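Local coordinates for RagB/SusD domain protein (Flavobacterium johnsoniae, PDB 5J90), which binds chitin and, as a SusD homolog encoded in a chitin utilization locus, probably acts at the cell surface, at residues A[342-347]-A[411-416]; A[359-364]-A[374-379]. All coordinates share one frame; numbering follows the deposited sequence.

Contact 1 of 2, residues A[342-347]-A[411-416]; sequences GALRGW and ATNEVK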
loop_
_atom_site.group_PDB
_atom_site.type_symbol
_atom_site.label_atom_id
_atom_site.label_comp_id
_atom_site.label_asym_id
_atom_site.label_seq_id
_atom_site.Cartn_x
_atom_site.Cartn_y
_atom_site.Cartn_z
ATOM N N GLY A 342 15.121 8.702 -13.416
ATOM C CA GLY A 342 14.949 7.631 -14.383
ATOM C C GLY A 342 16.277 6.983 -14.739
ATOM O O GLY A 342 16.362 5.755 -14.881
ATOM N N ALA A 343 17.320 7.798 -14.878
ATOM C CA ALA A 343 18.645 7.272 -15.208
ATOM C C ALA A 343 19.186 6.434 -14.042
ATOM O O ALA A 343 19.794 5.378 -14.258
ATOM C CB ALA A 343 19.589 8.411 -15.541
ATOM N N LEU A 344 18.960 6.876 -12.808
ATOM C CA LEU A 344 19.323 6.067 -11.645
ATOM C C LEU A 344 18.697 4.687 -11.709
ATOM O O LEU A 344 19.285 3.699 -11.258
ATOM C CB LEU A 344 18.831 6.726 -10.360
ATOM C CG LEU A 344 19.649 7.765 -9.619
ATOM C CD1 LEU A 344 19.080 7.897 -8.208
ATOM C CD2 LEU A 344 21.136 7.390 -9.583
ATOM N N ARG A 345 17.486 4.624 -12.254
ATOM C CA ARG A 345 16.736 3.381 -12.358
ATOM C C ARG A 345 17.087 2.566 -13.604
ATOM O O ARG A 345 16.558 1.474 -13.813
ATOM C CB ARG A 345 15.229 3.671 -12.298
ATOM C CG ARG A 345 14.830 4.338 -10.988
ATOM C CD ARG A 345 13.321 4.586 -10.888
ATOM N NE ARG A 345 13.017 5.284 -9.642
ATOM C CZ ARG A 345 12.954 4.692 -8.452
ATOM N NH1 ARG A 345 13.137 3.384 -8.338
ATOM N NH2 ARG A 345 12.715 5.406 -7.371
ATOM N N GLY A 346 17.994 3.088 -14.427
ATOM C CA GLY A 346 18.436 2.370 -15.614
ATOM C C GLY A 346 17.557 2.563 -16.840
ATOM O O GLY A 346 17.660 1.824 -17.817
ATOM N N TRP A 347 16.676 3.561 -16.797
ATOM C CA TRP A 347 15.734 3.779 -17.888
ATOM C C TRP A 347 16.313 4.635 -19.015
ATOM O O TRP A 347 17.295 5.351 -18.814
ATOM C CB TRP A 347 14.467 4.451 -17.356
ATOM C CG TRP A 347 13.729 3.669 -16.313
ATOM C CD1 TRP A 347 13.947 2.374 -15.924
ATOM C CD2 TRP A 347 12.641 4.149 -15.520
ATOM N NE1 TRP A 347 13.047 2.018 -14.943
ATOM C CE2 TRP A 347 12.239 3.092 -14.676
ATOM C CE3 TRP A 347 11.961 5.373 -15.446
ATOM C CZ2 TRP A 347 11.189 3.226 -13.764
ATOM C CZ3 TRP A 347 10.913 5.496 -14.540
ATOM C CH2 TRP A 347 10.548 4.436 -13.709
ATOM N N ALA A 411 28.247 7.242 -4.164
ATOM C CA ALA A 411 27.160 7.285 -3.186
ATOM C C ALA A 411 26.125 6.189 -3.446
ATOM O O ALA A 411 26.002 5.683 -4.559
ATOM C CB ALA A 411 26.489 8.655 -3.192
ATOM N N THR A 412 25.373 5.836 -2.410
ATOM C CA THR A 412 24.288 4.876 -2.576
ATOM C C THR A 412 23.183 5.458 -3.448
ATOM O O THR A 412 23.081 6.675 -3.617
ATOM C CB THR A 412 23.649 4.488 -1.230
ATOM O OG1 THR A 412 23.052 5.647 -0.641
ATOM C CG2 THR A 412 24.690 3.909 -0.276
ATOM N N ASN A 413 22.348 4.586 -3.993
ATOM C CA ASN A 413 21.193 5.036 -4.763
ATOM C C ASN A 413 20.266 5.924 -3.941
ATOM O O ASN A 413 19.704 6.887 -4.471
ATOM C CB ASN A 413 20.423 3.849 -5.348
ATOM C CG ASN A 413 21.155 3.200 -6.508
ATOM O OD1 ASN A 413 21.974 3.836 -7.171
ATOM N ND2 ASN A 413 20.863 1.931 -6.758
ATOM N N GLU A 414 20.099 5.610 -2.660
ATOM C CA GLU A 414 19.281 6.454 -1.786
ATOM C C GLU A 414 19.850 7.860 -1.630
ATOM O O GLU A 414 19.098 8.836 -1.669
ATOM C CB GLU A 414 19.059 5.815 -0.416
ATOM C CG GLU A 414 18.094 4.626 -0.438
ATOM C CD GLU A 414 16.630 4.997 -0.688
ATOM O OE1 GLU A 414 16.275 6.199 -0.751
ATOM O OE2 GLU A 414 15.822 4.057 -0.821
ATOM N N VAL A 415 21.166 7.981 -1.460
ATOM C CA VAL A 415 21.769 9.302 -1.320
ATOM C C VAL A 415 21.695 10.069 -2.644
ATOM O O VAL A 415 21.395 11.267 -2.646
ATOM C CB VAL A 415 23.214 9.227 -0.768
ATOM C CG1 VAL A 415 23.954 10.547 -1.004
ATOM C CG2 VAL A 415 23.182 8.891 0.718
ATOM N N LYS A 416 21.926 9.377 -3.759
ATOM C CA LYS A 416 21.772 9.990 -5.074
ATOM C C LYS A 416 20.352 10.524 -5.262
ATOM O O LYS A 416 20.167 11.661 -5.715
ATOM C CB LYS A 416 22.140 8.997 -6.181
ATOM C CG LYS A 416 23.645 8.691 -6.254
ATOM C CD LYS A 416 23.953 7.558 -7.217
ATOM C CE LYS A 416 25.467 7.409 -7.395
ATOM N NZ LYS A 416 25.807 6.305 -8.337
HETATM O O HOH W 1 21.859 3.355 -9.988
#
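Leu-344 packs on the aliphatic stem of Lys-416 in a small surface contact, where the C-terminal end of helix 332-344 meets the N-terminal end of helix 413-428. The buried area, 140 Å² over both sides, comes mostly from the leucine, whose CA-CB bond points at the other segment. The leucine lies slantwise over the lysine stem, both methyls resting against Lys-416 CB from one side: Leu-344 CD1 is 3.8 Å from Lys-416 CB, and Leu-344 CD2 reaches on to Lys-416 CD at 3.7 Å. Leu-344 CD1 also comes within 3.9 Å of the backbone Asn-413 O. Beyond CG the lysine is extended, which carries its ammonium group away from Leu-344 to the carbonyl of Ala-409, and the part of it touching the leucine is CB and CD.

Both segments are helix termini, each with a recognisable signal. Helix 332-344 closes in a Schellman motif: Gly-346, at positive phi (85°), leaves the helical conformation, while Trp-347 N bonds back to Gly-342 O at 2.9 Å and Gly-346 N to Ala-343 O. Helix 413-428 opens with Thr-412 as N-cap, its OG1 accepting from Val-415 N at 3.1 Å with an N-H...O angle of 160°; chi1 of 63° turns the hydroxyl to that amide.

No direct hydrogen bond joins the two ends. A water bridges them instead, donating to Leu-344 O and to Asn-413 OD1, each at 2.9 Å. It thereby ties a carbonyl in the last turn of one helix to a side chain in the first turn of the other. Leu-344 also touches Ala-353 of helix 353-368.

Contact 2 of 2, residues A[359-364]-A[374-379]; sequences AGIKAS and AGYIAD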
loop_
_atom_site.group_PDB
_atom_site.type_symbol
_atom_site.label_atom_id
_atom_site.label_comp_id
_atom_site.label_asym_id
_atom_site.label_seq_id
_atom_site.Cartn_x
_atom_site.Cartn_y
_atom_site.Cartn_z
ATOM N N ALA A 359 22.378 19.489 -14.925
ATOM C CA ALA A 359 21.628 20.283 -15.893
ATOM C C ALA A 359 20.348 20.851 -15.280
ATOM O O ALA A 359 19.942 21.969 -15.609
ATOM C CB ALA A 359 21.315 19.476 -17.146
ATOM N N GLY A 360 19.702 20.093 -14.397
ATOM C CA GLY A 360 18.506 20.582 -13.733
ATOM C C GLY A 360 18.798 21.762 -12.824
ATOM O O GLY A 360 18.033 22.736 -12.791
ATOM N N ILE A 361 19.890 21.676 -12.070
ATOM C CA ILE A 361 20.290 22.780 -11.195
ATOM C C ILE A 361 20.576 24.038 -12.020
ATOM O O ILE A 361 20.085 25.124 -11.694
ATOM C CB ILE A 361 21.507 22.408 -10.328
ATOM C CG1 ILE A 361 21.182 21.196 -9.446
ATOM C CG2 ILE A 361 21.938 23.589 -9.455
ATOM C CD1 ILE A 361 22.401 20.604 -8.757
ATOM N N LYS A 362 21.343 23.888 -13.097
ATOM C CA LYS A 362 21.635 25.017 -13.984
ATOM C C LYS A 362 20.364 25.629 -14.570
ATOM O O LYS A 362 20.215 26.849 -14.609
ATOM C CB LYS A 362 22.577 24.592 -15.108
ATOM C CG LYS A 362 22.806 25.673 -16.161
ATOM C CD LYS A 362 23.639 25.150 -17.328
ATOM C CE LYS A 362 23.444 26.009 -18.572
ATOM N NZ LYS A 362 23.560 27.461 -18.260
ATOM N N ALA A 363 19.440 24.787 -15.018
ATOM C CA ALA A 363 18.178 25.279 -15.564
ATOM C C ALA A 363 17.436 26.142 -14.544
ATOM O O ALA A 363 16.916 27.214 -14.886
ATOM C CB ALA A 363 17.296 24.117 -16.014
ATOM N N SER A 364 17.381 25.682 -13.298
ATOM C CA SER A 364 16.707 26.431 -12.247
ATOM C C SER A 364 17.417 27.756 -11.930
ATOM O O SER A 364 16.759 28.788 -11.784
ATOM C CB SER A 364 16.562 25.570 -10.985
ATOM O OG SER A 364 15.916 26.299 -9.957
ATOM N N ALA A 374 27.974 26.816 -11.165
ATOM C CA ALA A 374 29.101 25.891 -11.215
ATOM C C ALA A 374 29.687 25.608 -9.830
ATOM O O ALA A 374 29.947 24.454 -9.482
ATOM C CB ALA A 374 30.180 26.406 -12.163
ATOM N N GLY A 375 29.889 26.661 -9.043
ATOM C CA GLY A 375 30.439 26.521 -7.707
ATOM C C GLY A 375 29.486 25.820 -6.757
ATOM O O GLY A 375 29.899 25.020 -5.914
ATOM N N TYR A 376 28.204 26.143 -6.892
ATOM C CA TYR A 376 27.149 25.531 -6.086
ATOM C C TYR A 376 27.072 24.027 -6.361
ATOM O O TYR A 376 27.022 23.218 -5.433
ATOM C CB TYR A 376 25.826 26.217 -6.426
ATOM C CG TYR A 376 24.597 25.722 -5.695
ATOM C CD1 TYR A 376 23.819 24.694 -6.225
ATOM C CD2 TYR A 376 24.190 26.305 -4.503
ATOM C CE1 TYR A 376 22.675 24.251 -5.574
ATOM C CE2 TYR A 376 23.043 25.862 -3.837
ATOM C CZ TYR A 376 22.294 24.833 -4.385
ATOM O OH TYR A 376 21.160 24.397 -3.741
ATOM N N ILE A 377 27.101 23.682 -7.642
ATOM C CA ILE A 377 27.044 22.304 -8.104
ATOM C C ILE A 377 28.255 21.485 -7.647
ATOM O O ILE A 377 28.137 20.292 -7.365
ATOM C CB ILE A 377 26.917 22.276 -9.637
ATOM C CG1 ILE A 377 25.498 22.689 -10.051
ATOM C CG2 ILE A 377 27.279 20.912 -10.198
ATOM C CD1 ILE A 377 25.362 22.999 -11.523
ATOM N N ALA A 378 29.414 22.133 -7.544
ATOM C CA ALA A 378 30.634 21.420 -7.170
ATOM C C ALA A 378 30.872 21.332 -5.660
ATOM O O ALA A 378 31.788 20.639 -5.216
ATOM C CB ALA A 378 31.844 22.052 -7.860
ATOM N N ASP A 379 30.047 22.012 -4.867
ATOM C CA ASP A 379 30.278 22.084 -3.427
ATOM C C ASP A 379 29.924 20.784 -2.707
ATOM O O ASP A 379 28.769 20.351 -2.721
ATOM C CB ASP A 379 29.513 23.258 -2.815
ATOM C CG ASP A 379 29.863 23.475 -1.357
ATOM O OD1 ASP A 379 29.524 22.608 -0.528
ATOM O OD2 ASP A 379 30.483 24.515 -1.039
#
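Ile-361 meets Ile-377 and Tyr-376 in an apolar contact between helices 353-368 and 373-378, and is its largest single contributor, with 63 Å² of its surface buried by the other segment. Its CA-CB bond is directed at residues 374-379. Its CG2 stands anti to the backbone N (chi1 -60° for CG1), which sends this methyl to the point where two partners converge. Ile-361 CG2 lies 3.7 Å from Ile-377 CG1 and 3.9 Å from Tyr-376 CD1, the latter an oblique approach to the ring. The two isoleucines lie alongside, running opposite ways, with Ile-361 CD1 4.0 Å from Ile-377 CG1; the tyrosine side chain is roughly perpendicular to that of Ile-361. Lys-362, next along, adds a marginal touch: its backbone N is 4.4 Å from Ile-377 CD1, while its ammonium group turns away to a salt bridge with Asp-366.

The short helical segments run at 142° to each other, closer to antiparallel than to perpendicular, with axes 10.3 Å apart at closest approach. This is helix-to-helix apolar packing within the SusD-like helical fold, consistent with the family's place in the TPR clan. Phe-365 meets the Tyr-376 ring, and the tyrosine hydroxyl hydrogen-bonds Gln-423 NE2. Helix 373-378 thus meets helix 353-368 and, through Tyr-376, helix 413-428, while Ile-361 on helix 353-368 also contacts Phe-337 of helix 332-344.

In the fold
The contacts lie on the same side of the chain's centre, each about 22 Å from it, with their own centres about 18 Å apart and nearest atoms about 10 Å apart. Along the sequence, both segments of contact 2 fall between those of contact 1: helices 332-344, 353-368, 373-378 and 413-428 follow in that order. Contact 2 joins the inner two, which are consecutive, and contact 1 closes the larger loop around them by pairing the outer two. Helices 353-368 and 413-428 each carry a segment of one contact and border the other. This interlocking is consistent with the largely helical, TPR-related architecture of SusD-like proteins.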